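Local coordinates for SmhA (Serratia marcescens, PDB 7A27), which probably acts as one component of Smh, a three-part alpha-pore-forming toxin, and is seen here in its soluble, largely helical form before any pore is made, at residues T5-S10 with A316-Q321; L26-Y31 with Q285-T290; L79-S84 with N351-Y356; Q164-I169 with R265-A270. All coordinates share one frame; numbering follows the deposited sequence.

Interaction 1 of 4, residues T5-S10 with A316-Q321; sequences TSIDLS and APIINQ
The chi1 of Ile7 (66°) sets CG1 in the crowded position between the backbone N and the carbonyl carbon, and CG2 beside the N; the two branches therefore diverge and each finds its own isoleucine. On the helix, Ile318 and Ile319 share one conformer, CG1 anti to the carbonyl carbon and beside the backbone N (chi1 -62° in both), but they leave the helix on different sides. The methyl Ile7 CG2 rests on Ile318, 3.9 Å from its CD1, the two side chains sliding past each other in opposite directions. The longer branch reaches the neighbour, with Ile7 CD1 3.8 Å from Ile319 CG1, and here the chains cross at about a right angle. Farther along, Leu9 CD1 grazes Ile319 CD1 at 4.4 Å. These three contacts are all between apolar side chains. Within 5-10, Asp8 OD1 takes Ser10 OG at 2.7 Å on its syn lone pair and Ser10 N at 3.3 Å from above the carboxylate plane, forming an Asx turn that bends the chain just ahead of helix 14-37. Ile334 and Ile335 of helix 325-358 extend the apolar patch, and the carbonyl of Leu9 is held by Tyr312 and Trp342. The example is one of an N-terminal extension folded over the end of a long helical bundle, laying Ile7, with Leu9 behind it, against Ile318 and Ile319 near the end of helix 301-321.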
loop_
_atom_site.group_PDB
_atom_site.type_symbol
_atom_site.label_atom_id
_atom_site.label_comp_id
_atom_site.label_asym_id
_atom_site.label_seq_id
_atom_site.Cartn_x
_atom_site.Cartn_y
_atom_site.Cartn_z
ATOM N N THR A 5 14.228 -18.934 30.265
ATOM C CA THR A 5 15.152 -18.965 29.104
ATOM C C THR A 5 14.397 -19.178 27.771
ATOM O O THR A 5 14.980 -18.847 26.732
ATOM C CB THR A 5 16.211 -20.040 29.404
ATOM O OG1 THR A 5 17.215 -20.084 28.398
ATOM C CG2 THR A 5 15.626 -21.430 29.514
ATOM N N SER A 6 13.149 -19.661 27.792
ATOM C CA SER A 6 12.358 -20.046 26.588
ATOM C C SER A 6 11.199 -19.077 26.268
ATOM O O SER A 6 10.586 -19.242 25.214
ATOM C CB SER A 6 11.826 -21.453 26.750
ATOM O OG SER A 6 10.803 -21.472 27.736
ATOM N N ILE A 7 10.859 -18.123 27.139
ATOM C CA ILE A 7 9.715 -17.198 26.872
ATOM C C ILE A 7 10.143 -16.163 25.833
ATOM O O ILE A 7 11.272 -15.689 25.861
ATOM C CB ILE A 7 9.109 -16.555 28.139
ATOM C CG1 ILE A 7 10.063 -15.609 28.856
ATOM C CG2 ILE A 7 8.595 -17.622 29.077
ATOM C CD1 ILE A 7 9.403 -14.756 29.925
ATOM N N ASP A 8 9.205 -15.846 24.955
ATOM C CA ASP A 8 9.333 -14.906 23.817
ATOM C C ASP A 8 8.247 -13.832 23.994
ATOM O O ASP A 8 7.103 -14.083 23.617
ATOM C CB ASP A 8 9.201 -15.692 22.506
ATOM C CG ASP A 8 9.143 -14.847 21.253
ATOM O OD1 ASP A 8 9.655 -13.727 21.299
ATOM O OD2 ASP A 8 8.586 -15.320 20.249
ATOM N N LEU A 9 8.588 -12.686 24.568
ATOM C CA LEU A 9 7.667 -11.533 24.764
ATOM C C LEU A 9 7.902 -10.496 23.654
ATOM O O LEU A 9 7.471 -9.336 23.822
ATOM C CB LEU A 9 7.906 -10.920 26.150
ATOM C CG LEU A 9 7.598 -11.800 27.354
ATOM C CD1 LEU A 9 7.982 -11.109 28.652
ATOM C CD2 LEU A 9 6.132 -12.157 27.370
ATOM N N SER A 10 8.530 -10.899 22.551
ATOM C CA SER A 10 8.907 -10.013 21.419
ATOM C C SER A 10 7.704 -9.738 20.516
ATOM O O SER A 10 6.678 -10.437 20.587
ATOM C CB SER A 10 10.018 -10.628 20.596
ATOM O OG SER A 10 9.514 -11.589 19.668
ATOM N N ALA A 316 3.189 -16.571 30.643
ATOM C CA ALA A 316 2.594 -16.151 31.931
ATOM C C ALA A 316 2.824 -17.179 33.051
ATOM O O ALA A 316 3.428 -16.849 34.067
ATOM C CB ALA A 316 1.137 -15.828 31.729
ATOM N N PRO A 317 2.359 -18.450 32.951
ATOM C CA PRO A 317 2.545 -19.405 34.039
ATOM C C PRO A 317 4.026 -19.630 34.379
ATOM O O PRO A 317 4.317 -19.930 35.529
ATOM C CB PRO A 317 1.889 -20.698 33.533
ATOM C CG PRO A 317 0.935 -20.240 32.458
ATOM C CD PRO A 317 1.628 -19.050 31.823
ATOM N N ILE A 318 4.916 -19.481 33.388
ATOM C CA ILE A 318 6.389 -19.646 33.553
ATOM C C ILE A 318 6.926 -18.476 34.390
ATOM O O ILE A 318 7.749 -18.743 35.320
ATOM C CB ILE A 318 7.092 -19.767 32.196
ATOM C CG1 ILE A 318 6.621 -21.005 31.426
ATOM C CG2 ILE A 318 8.606 -19.742 32.371
ATOM C CD1 ILE A 318 7.195 -21.134 30.012
ATOM N N ILE A 319 6.478 -17.243 34.109
ATOM C CA ILE A 319 6.894 -16.014 34.851
ATOM C C ILE A 319 6.436 -16.130 36.309
ATOM O O ILE A 319 7.086 -15.530 37.174
ATOM C CB ILE A 319 6.321 -14.742 34.199
ATOM C CG1 ILE A 319 6.841 -14.581 32.773
ATOM C CG2 ILE A 319 6.623 -13.530 35.065
ATOM C CD1 ILE A 319 6.317 -13.386 32.043
ATOM N N ASN A 320 5.329 -16.848 36.533
ATOM C CA ASN A 320 4.678 -17.073 37.852
ATOM C C ASN A 320 5.554 -18.008 38.701
ATOM O O ASN A 320 5.627 -17.768 39.918
ATOM C CB ASN A 320 3.262 -17.637 37.687
ATOM C CG ASN A 320 2.347 -17.410 38.864
ATOM O OD1 ASN A 320 2.698 -16.707 39.801
ATOM N ND2 ASN A 320 1.178 -18.019 38.821
ATOM N N GLN A 321 6.199 -19.020 38.089
ATOM C CA GLN A 321 7.091 -19.998 38.785
ATOM C C GLN A 321 8.320 -19.283 39.390
ATOM O O GLN A 321 8.816 -19.780 40.423
ATOM C CB GLN A 321 7.600 -21.113 37.856
ATOM C CG GLN A 321 6.551 -21.984 37.154
ATOM C CD GLN A 321 7.166 -23.025 36.222
ATOM O OE1 GLN A 321 8.174 -22.787 35.556
ATOM N NE2 GLN A 321 6.539 -24.190 36.103
#

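Interaction 2 of 4, residues L26-Y31 with Q285-T290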
loop_
_atom_site.group_PDB
_atom_site.type_symbol
_atom_site.label_atom_id
_atom_site.label_comp_id
_atom_site.label_asym_id
_atom_site.label_seq_id
_atom_site.Cartn_x
_atom_site.Cartn_y
_atom_site.Cartn_z
ATOM N N LEU A 26 0.916 2.511 0.848
ATOM C CA LEU A 26 1.355 3.900 0.558
ATOM C C LEU A 26 1.354 4.114 -0.952
ATOM O O LEU A 26 0.868 5.148 -1.397
ATOM C CB LEU A 26 2.755 4.158 1.118
ATOM C CG LEU A 26 2.858 4.303 2.625
ATOM C CD1 LEU A 26 4.311 4.280 3.059
ATOM C CD2 LEU A 26 2.189 5.566 3.106
ATOM N N LEU A 27 1.935 3.187 -1.700
ATOM C CA LEU A 27 1.982 3.272 -3.175
ATOM C C LEU A 27 0.537 3.277 -3.700
ATOM O O LEU A 27 0.227 4.112 -4.542
ATOM C CB LEU A 27 2.810 2.115 -3.744
ATOM C CG LEU A 27 2.981 2.133 -5.256
ATOM C CD1 LEU A 27 3.553 3.441 -5.722
ATOM C CD2 LEU A 27 3.886 1.023 -5.721
ATOM N N ASN A 28 -0.340 2.432 -3.170
ATOM C CA ASN A 28 -1.741 2.316 -3.647
ATOM C C ASN A 28 -2.481 3.621 -3.324
ATOM O O ASN A 28 -3.458 3.946 -4.015
ATOM C CB ASN A 28 -2.453 1.101 -3.051
ATOM C CG ASN A 28 -3.568 0.582 -3.940
ATOM O OD1 ASN A 28 -3.590 0.845 -5.145
ATOM N ND2 ASN A 28 -4.489 -0.173 -3.357
ATOM N N GLN A 29 -2.030 4.344 -2.308
ATOM C CA GLN A 29 -2.586 5.662 -1.907
ATOM C C GLN A 29 -2.306 6.622 -3.073
ATOM O O GLN A 29 -3.242 7.361 -3.469
ATOM C CB GLN A 29 -1.945 6.066 -0.571
ATOM C CG GLN A 29 -2.588 7.227 0.153
ATOM C CD GLN A 29 -1.960 7.488 1.510
ATOM O OE1 GLN A 29 -0.890 6.995 1.838
ATOM N NE2 GLN A 29 -2.624 8.289 2.333
ATOM N N SER A 30 -1.080 6.569 -3.627
ATOM C CA SER A 30 -0.603 7.432 -4.739
ATOM C C SER A 30 -1.316 7.031 -6.033
ATOM O O SER A 30 -1.678 7.926 -6.788
ATOM C CB SER A 30 0.906 7.391 -4.895
ATOM O OG SER A 30 1.580 7.834 -3.724
ATOM N N TYR A 31 -1.539 5.741 -6.274
ATOM C CA TYR A 31 -2.260 5.249 -7.479
ATOM C C TYR A 31 -3.736 5.633 -7.387
ATOM O O TYR A 31 -4.332 5.847 -8.435
ATOM C CB TYR A 31 -2.062 3.751 -7.707
ATOM C CG TYR A 31 -0.679 3.344 -8.146
ATOM C CD1 TYR A 31 0.060 4.127 -9.019
ATOM C CD2 TYR A 31 -0.147 2.123 -7.783
ATOM C CE1 TYR A 31 1.327 3.748 -9.435
ATOM C CE2 TYR A 31 1.109 1.720 -8.197
ATOM C CZ TYR A 31 1.845 2.541 -9.019
ATOM O OH TYR A 31 3.069 2.158 -9.438
ATOM N N GLN A 285 -4.726 -0.847 -13.810
ATOM C CA GLN A 285 -3.763 -1.960 -13.602
ATOM C C GLN A 285 -2.917 -1.636 -12.371
ATOM O O GLN A 285 -2.862 -2.488 -11.494
ATOM C CB GLN A 285 -2.876 -2.146 -14.835
ATOM C CG GLN A 285 -1.992 -3.393 -14.845
ATOM C CD GLN A 285 -2.766 -4.625 -15.242
ATOM O OE1 GLN A 285 -3.302 -4.720 -16.354
ATOM N NE2 GLN A 285 -2.832 -5.576 -14.323
ATOM N N LEU A 286 -2.297 -0.455 -12.295
ATOM C CA LEU A 286 -1.400 -0.103 -11.162
ATOM C C LEU A 286 -2.181 -0.204 -9.855
ATOM O O LEU A 286 -1.661 -0.822 -8.910
ATOM C CB LEU A 286 -0.829 1.307 -11.330
ATOM C CG LEU A 286 0.137 1.488 -12.494
ATOM C CD1 LEU A 286 0.554 2.949 -12.624
ATOM C CD2 LEU A 286 1.351 0.576 -12.331
ATOM N N PHE A 287 -3.386 0.372 -9.830
ATOM C CA PHE A 287 -4.273 0.409 -8.638
ATOM C C PHE A 287 -4.670 -1.012 -8.236
ATOM O O PHE A 287 -4.425 -1.383 -7.078
ATOM C CB PHE A 287 -5.499 1.281 -8.890
ATOM C CG PHE A 287 -6.522 1.275 -7.786
ATOM C CD1 PHE A 287 -6.276 1.910 -6.578
ATOM C CD2 PHE A 287 -7.742 0.664 -7.967
ATOM C CE1 PHE A 287 -7.206 1.894 -5.554
ATOM C CE2 PHE A 287 -8.698 0.696 -6.963
ATOM C CZ PHE A 287 -8.423 1.297 -5.752
ATOM N N VAL A 288 -5.224 -1.796 -9.160
ATOM C CA VAL A 288 -5.746 -3.159 -8.862
ATOM C C VAL A 288 -4.599 -4.107 -8.510
ATOM O O VAL A 288 -4.793 -4.925 -7.607
ATOM C CB VAL A 288 -6.585 -3.705 -10.024
ATOM C CG1 VAL A 288 -6.977 -5.150 -9.802
ATOM C CG2 VAL A 288 -7.823 -2.851 -10.233
ATOM N N ASP A 289 -3.471 -4.050 -9.212
ATOM C CA ASP A 289 -2.320 -4.946 -8.925
ATOM C C ASP A 289 -1.840 -4.679 -7.494
ATOM O O ASP A 289 -1.685 -5.664 -6.735
ATOM C CB ASP A 289 -1.154 -4.777 -9.911
ATOM C CG ASP A 289 -1.335 -5.392 -11.289
ATOM O OD1 ASP A 289 -2.257 -6.229 -11.456
ATOM O OD2 ASP A 289 -0.534 -5.032 -12.183
ATOM N N THR A 290 -1.625 -3.415 -7.105
ATOM C CA THR A 290 -1.055 -3.124 -5.764
ATOM C C THR A 290 -2.159 -3.294 -4.720
ATOM O O THR A 290 -1.802 -3.550 -3.552
ATOM C CB THR A 290 -0.253 -1.818 -5.711
ATOM O OG1 THR A 290 -1.158 -0.733 -5.592
ATOM C CG2 THR A 290 0.654 -1.657 -6.909
#
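Tyr31 leaves its helix with CG anti to the carbonyl carbon (chi1 -70°), which carries the ring across to helix 285-290. Its CB lies 4.1 Å from Phe287 CA, close to where the two backbones come nearest. From CG onward one face of the ring is covered by Leu286. The CB of that leucine sits 3.5 Å from the Tyr31 ring centroid, only 1° off the ring normal, a CH-pi contact over the middle of the face. On one flank Tyr31 CE1 meets Leu286 CD1 at 3.4 Å; on the other, Tyr31 CE2 meets Thr290 CG2 at 3.6 Å, and this methyl approaches the ring edge near its plane. At the tip, Tyr31 OH passes 3.7 Å from Leu286 CD2. The leucine thus follows the phenol to its hydroxyl, one branch lying toward the side of the ring and the other toward its end, while the two side chains cross at about a right angle. One turn earlier, the carboxamide of Asn28 lies beside Thr290 and the Phe287 ring, and Leu27 CD2 lightly touches Thr290 CG2. Within 285-290, the NE2 of Gln285 is shared between both carboxylate oxygens of Asp289. Leu27 lies about 7 Å, side chain to side chain, from Asn359, a residue seen to bind calcium in this protein though no ion is bound here. With axes 9.0 Å apart at 153°, the pair illustrates antiparallel packing in the core of a long helical bundle, as in the ClyA family.

Interaction 3 of 4, residues L79-S84 with N351-Y356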
loop_
_atom_site.group_PDB
_atom_site.type_symbol
_atom_site.label_atom_id
_atom_site.label_comp_id
_atom_site.label_asym_id
_atom_site.label_seq_id
_atom_site.Cartn_x
_atom_site.Cartn_y
_atom_site.Cartn_z
ATOM N N LEU A 79 -5.227 -0.107 12.803
ATOM C CA LEU A 79 -4.453 -1.331 13.167
ATOM C C LEU A 79 -3.042 -0.952 13.621
ATOM O O LEU A 79 -2.496 -1.669 14.488
ATOM C CB LEU A 79 -4.336 -2.290 11.988
ATOM C CG LEU A 79 -5.618 -2.991 11.564
ATOM C CD1 LEU A 79 -5.338 -3.911 10.380
ATOM C CD2 LEU A 79 -6.281 -3.742 12.717
ATOM N N TYR A 80 -2.441 0.064 13.000
ATOM C CA TYR A 80 -1.080 0.508 13.356
ATOM C C TYR A 80 -1.122 1.070 14.788
ATOM O O TYR A 80 -0.263 0.699 15.602
ATOM C CB TYR A 80 -0.537 1.513 12.335
ATOM C CG TYR A 80 -0.044 0.964 11.015
ATOM C CD1 TYR A 80 -0.919 0.438 10.081
ATOM C CD2 TYR A 80 1.298 1.033 10.660
ATOM C CE1 TYR A 80 -0.478 -0.051 8.859
ATOM C CE2 TYR A 80 1.751 0.573 9.430
ATOM C CZ TYR A 80 0.856 0.030 8.523
ATOM O OH TYR A 80 1.274 -0.430 7.306
ATOM N N THR A 81 -2.115 1.912 15.091
ATOM C CA THR A 81 -2.287 2.548 16.423
ATOM C C THR A 81 -2.336 1.442 17.489
ATOM O O THR A 81 -1.680 1.590 18.555
ATOM C CB THR A 81 -3.519 3.464 16.454
ATOM O OG1 THR A 81 -3.408 4.364 15.347
ATOM C CG2 THR A 81 -3.650 4.250 17.745
ATOM N N LYS A 82 -3.043 0.350 17.189
ATOM C CA LYS A 82 -3.198 -0.800 18.112
ATOM C C LYS A 82 -1.805 -1.327 18.494
ATOM O O LYS A 82 -1.595 -1.613 19.686
ATOM C CB LYS A 82 -4.168 -1.809 17.487
ATOM C CG LYS A 82 -5.631 -1.395 17.627
ATOM C CD LYS A 82 -6.586 -2.137 16.703
ATOM C CE LYS A 82 -8.017 -2.228 17.184
ATOM N NZ LYS A 82 -8.514 -0.980 17.812
ATOM N N ALA A 83 -0.871 -1.385 17.543
ATOM C CA ALA A 83 0.520 -1.804 17.793
ATOM C C ALA A 83 1.206 -0.817 18.751
ATOM O O ALA A 83 1.817 -1.284 19.713
ATOM C CB ALA A 83 1.264 -1.955 16.492
ATOM N N SER A 84 1.136 0.494 18.513
ATOM C CA SER A 84 1.706 1.508 19.442
ATOM C C SER A 84 1.161 1.225 20.839
ATOM O O SER A 84 1.969 1.125 21.797
ATOM C CB SER A 84 1.351 2.921 19.068
ATOM O OG SER A 84 1.688 3.186 17.725
ATOM N N ASN A 351 6.357 6.569 12.218
ATOM C CA ASN A 351 6.817 7.052 10.883
ATOM C C ASN A 351 5.810 6.618 9.804
ATOM O O ASN A 351 5.568 7.403 8.880
ATOM C CB ASN A 351 8.255 6.623 10.555
ATOM C CG ASN A 351 8.792 7.276 9.287
ATOM O OD1 ASN A 351 8.638 8.481 9.082
ATOM N ND2 ASN A 351 9.431 6.508 8.421
ATOM N N ALA A 352 5.257 5.411 9.901
ATOM C CA ALA A 352 4.275 4.881 8.925
ATOM C C ALA A 352 3.010 5.739 8.972
ATOM O O ALA A 352 2.485 6.072 7.886
ATOM C CB ALA A 352 3.969 3.433 9.191
ATOM N N LYS A 353 2.565 6.115 10.177
ATOM C CA LYS A 353 1.344 6.945 10.377
ATOM C C LYS A 353 1.585 8.349 9.814
ATOM O O LYS A 353 0.639 8.912 9.228
ATOM C CB LYS A 353 0.934 7.013 11.851
ATOM C CG LYS A 353 0.361 5.723 12.411
ATOM C CD LYS A 353 0.112 5.738 13.894
ATOM C CE LYS A 353 -0.967 6.719 14.281
ATOM N NZ LYS A 353 -1.255 6.614 15.733
ATOM N N ALA A 354 2.781 8.907 10.024
ATOM C CA ALA A 354 3.188 10.230 9.503
ATOM C C ALA A 354 3.183 10.169 7.972
ATOM O O ALA A 354 2.727 11.132 7.347
ATOM C CB ALA A 354 4.536 10.637 10.041
ATOM N N ASN A 355 3.643 9.057 7.404
ATOM C CA ASN A 355 3.692 8.841 5.937
ATOM C C ASN A 355 2.266 8.742 5.382
ATOM O O ASN A 355 1.992 9.404 4.375
ATOM C CB ASN A 355 4.544 7.624 5.565
ATOM C CG ASN A 355 6.028 7.925 5.437
ATOM O OD1 ASN A 355 6.418 9.038 5.103
ATOM N ND2 ASN A 355 6.854 6.911 5.636
ATOM N N TYR A 356 1.377 7.963 6.009
ATOM C CA TYR A 356 -0.030 7.827 5.541
ATOM C C TYR A 356 -0.704 9.195 5.584
ATOM O O TYR A 356 -1.592 9.424 4.753
ATOM C CB TYR A 356 -0.833 6.831 6.379
ATOM C CG TYR A 356 -0.585 5.369 6.092
ATOM C CD1 TYR A 356 -0.972 4.803 4.889
ATOM C CD2 TYR A 356 -0.040 4.532 7.045
ATOM C CE1 TYR A 356 -0.773 3.457 4.619
ATOM C CE2 TYR A 356 0.179 3.200 6.785
ATOM C CZ TYR A 356 -0.198 2.646 5.578
ATOM O OH TYR A 356 0.020 1.310 5.384
#
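A T-shaped tyrosine pair joins helix 48-96 to the C-terminal helix 325-358 within the bundle core. The edge of Tyr356 points at the face of Tyr80, with ring centroids 5.3 Å apart and planes at 79°. Tyr356 CE2 is the atom that bears on that face, 3.7 Å from Tyr80 CZ and offset toward the rim, so the contact gathers at the phenolic end. Both side chains set CG anti to the carbonyl carbon and beside the backbone N, which brings their hydroxyls tip to tip: Tyr356 OH donates to Tyr80 OH at 2.9 Å. The latter oxygen also bonds to Ser22 of helix 14-37, so this buried hydroxyl ties three helices of the antiparallel bundle together. His18 of that same helix adds a second edge-to-face partner to the Tyr80 ring. In the segments the axes run at 154° and 10.6 Å apart, wide enough for the aromatic side chain of Tyr80 to span the gap and place its CE2 3.6 Å from Ala352 CB. At the margin Lys353 reaches across with its chain bent at chi3 (66°), and its NZ donates to Thr81 OG1 at 3.1 Å. That hydroxyl is also bonded to the carbonyl of Ile77 in the previous turn of its own helix, which fixes its rotation and would probably leave its oxygen well disposed to accept from the ammonium.

Interaction 4 of 4, residues Q164-I169 with R265-A270; sequences QQAQTI and RALATA
The backbones come closest at Gln165 and Leu267, whose CA atoms lie 5.6 Å apart, helix 160-188 near its start meeting helix 247-268 in its last turn. Leu267 carries most of the contact. Its CG stands anti to the backbone N (chi1 -180°), which swings the branched end along the first helix. There Leu267 CD2 meets the tip of Ile169, CD1, at 3.6 Å, the two side chains crossing at about a right angle; the same Ile169 CD1 also rests 3.9 Å from Leu267 CB. Closer to the start of the helix, Leu267 CD2 lies 4.3 Å from Ala166 CA, so this single methyl touches both Ala166 and Ile169. Gln165 approaches from beside them. Its chain, extended beyond CG, lays the amide along the backbone of the partner, with OE1 3.8 Å from Leu267 CA and NE2 4.1 Å from Ala266 CB. These are van der Waals distances, and no hydrogen bond joins the segments. Each instead turns a hydroxyl back on its own carbonyls: Thr269 OG1 donates to Ala266 O at 2.7 Å, in the carbonyl plane, and Thr168 OG1 reaches Gln164 O at 3.0 Å from above the plane, alongside the regular helical bond from Thr168 N. Lys278 of helix 272-299 packs against Ala166, Ile169 and Leu267, making a third wall. The result is a small contact of Leu267 and Ile169 methyls edged by the Gln165 amide, an instance of helical-bundle packing at one end of the molecule, between the helices that precede and follow the beta hairpin in the chain.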
loop_
_atom_site.group_PDB
_atom_site.type_symbol
_atom_site.label_atom_id
_atom_site.label_comp_id
_atom_site.label_asym_id
_atom_site.label_seq_id
_atom_site.Cartn_x
_atom_site.Cartn_y
_atom_site.Cartn_z
ATOM N N GLN A 164 0.649 -3.036 -33.846
ATOM C CA GLN A 164 2.059 -2.768 -33.445
ATOM C C GLN A 164 2.084 -1.485 -32.613
ATOM O O GLN A 164 2.766 -1.487 -31.568
ATOM C CB GLN A 164 3.018 -2.693 -34.646
ATOM C CG GLN A 164 4.496 -2.646 -34.262
ATOM C CD GLN A 164 4.967 -3.867 -33.503
ATOM O OE1 GLN A 164 4.992 -4.994 -34.006
ATOM N NE2 GLN A 164 5.371 -3.632 -32.268
ATOM N N GLN A 165 1.357 -0.452 -33.043
ATOM C CA GLN A 165 1.272 0.840 -32.313
ATOM C C GLN A 165 0.682 0.590 -30.923
ATOM O O GLN A 165 1.166 1.218 -29.974
ATOM C CB GLN A 165 0.446 1.846 -33.107
ATOM C CG GLN A 165 1.180 2.363 -34.329
ATOM C CD GLN A 165 0.268 3.021 -35.334
ATOM O OE1 GLN A 165 -0.953 2.929 -35.261
ATOM N NE2 GLN A 165 0.865 3.695 -36.299
ATOM N N ALA A 166 -0.287 -0.321 -30.817
ATOM C CA ALA A 166 -0.969 -0.688 -29.559
ATOM C C ALA A 166 -0.024 -1.474 -28.648
ATOM O O ALA A 166 -0.102 -1.268 -27.419
ATOM C CB ALA A 166 -2.219 -1.488 -29.837
ATOM N N GLN A 167 0.781 -2.383 -29.220
ATOM C CA GLN A 167 1.736 -3.224 -28.452
ATOM C C GLN A 167 2.834 -2.309 -27.908
ATOM O O GLN A 167 3.177 -2.460 -26.733
ATOM C CB GLN A 167 2.319 -4.342 -29.306
ATOM C CG GLN A 167 2.931 -5.494 -28.511
ATOM C CD GLN A 167 3.983 -6.197 -29.347
ATOM O OE1 GLN A 167 4.965 -5.578 -29.771
ATOM N NE2 GLN A 167 3.782 -7.485 -29.621
ATOM N N THR A 168 3.347 -1.383 -28.724
ATOM C CA THR A 168 4.390 -0.401 -28.315
ATOM C C THR A 168 3.915 0.289 -27.035
ATOM O O THR A 168 4.712 0.379 -26.088
ATOM C CB THR A 168 4.698 0.621 -29.416
ATOM O OG1 THR A 168 5.183 -0.092 -30.553
ATOM C CG2 THR A 168 5.735 1.635 -28.993
ATOM N N ILE A 169 2.651 0.715 -27.011
ATOM C CA ILE A 169 2.012 1.395 -25.846
ATOM C C ILE A 169 1.944 0.417 -24.666
ATOM O O ILE A 169 2.407 0.780 -23.585
ATOM C CB ILE A 169 0.636 1.961 -26.249
ATOM C CG1 ILE A 169 0.813 3.177 -27.163
ATOM C CG2 ILE A 169 -0.215 2.288 -25.030
ATOM C CD1 ILE A 169 -0.456 3.645 -27.817
ATOM N N ARG A 265 0.304 9.523 -29.971
ATOM C CA ARG A 265 0.097 10.413 -31.144
ATOM C C ARG A 265 -0.096 9.528 -32.384
ATOM O O ARG A 265 -0.992 9.822 -33.197
ATOM C CB ARG A 265 1.255 11.402 -31.321
ATOM C CG ARG A 265 1.533 12.276 -30.108
ATOM C CD ARG A 265 2.521 13.394 -30.363
ATOM N NE ARG A 265 1.894 14.364 -31.245
ATOM C CZ ARG A 265 0.951 15.263 -30.886
ATOM N NH1 ARG A 265 0.463 16.117 -31.779
ATOM N NH2 ARG A 265 0.496 15.317 -29.637
ATOM N N ALA A 266 0.684 8.455 -32.500
ATOM C CA ALA A 266 0.651 7.491 -33.625
ATOM C C ALA A 266 -0.675 6.715 -33.665
ATOM O O ALA A 266 -1.353 6.748 -34.698
ATOM C CB ALA A 266 1.819 6.542 -33.519
ATOM N N LEU A 267 -1.029 6.030 -32.582
ATOM C CA LEU A 267 -2.264 5.204 -32.513
ATOM C C LEU A 267 -3.514 6.090 -32.677
ATOM O O LEU A 267 -4.514 5.617 -33.261
ATOM C CB LEU A 267 -2.279 4.451 -31.183
ATOM C CG LEU A 267 -3.487 3.544 -30.958
ATOM C CD1 LEU A 267 -3.630 2.535 -32.090
ATOM C CD2 LEU A 267 -3.411 2.825 -29.610
ATOM N N ALA A 268 -3.448 7.332 -32.193
ATOM C CA ALA A 268 -4.559 8.303 -32.183
ATOM C C ALA A 268 -4.988 8.702 -33.601
ATOM O O ALA A 268 -6.207 8.922 -33.806
ATOM C CB ALA A 268 -4.161 9.508 -31.380
ATOM N N THR A 269 -4.057 8.820 -34.549
ATOM C CA THR A 269 -4.378 9.260 -35.941
ATOM C C THR A 269 -5.650 8.541 -36.421
ATOM O O THR A 269 -6.564 9.234 -36.867
ATOM C CB THR A 269 -3.179 9.119 -36.902
ATOM O OG1 THR A 269 -2.656 7.790 -36.817
ATOM C CG2 THR A 269 -2.065 10.112 -36.618
ATOM N N ALA A 270 -5.733 7.220 -36.253
ATOM C CA ALA A 270 -6.835 6.359 -36.751
ATOM C C ALA A 270 -7.730 5.870 -35.604
ATOM O O ALA A 270 -8.940 5.808 -35.825
ATOM C CB ALA A 270 -6.260 5.193 -37.528
#

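In the fold
From the N terminus, the N-terminal loop segment 5-10 closes the widest loop by meeting helix 301-321 in interaction 1, at one end of the molecule. Helix 14-37 next reaches helix 272-299 in interaction 2, whose loop lies wholly within the first. Helix 48-96 then pairs with helix 325-358 in interaction 3, crossing both of these along the chain. Interaction 4, which closes the shortest loop, around the beta hairpin, falls within all three and sits about 66 Å, centre to centre, from interaction 1. Interactions 2 and 3 touch, probably through a hydrogen bond from Gln29 NE2 to Tyr356 O, joining both pairs of helices in the middle of the bundle.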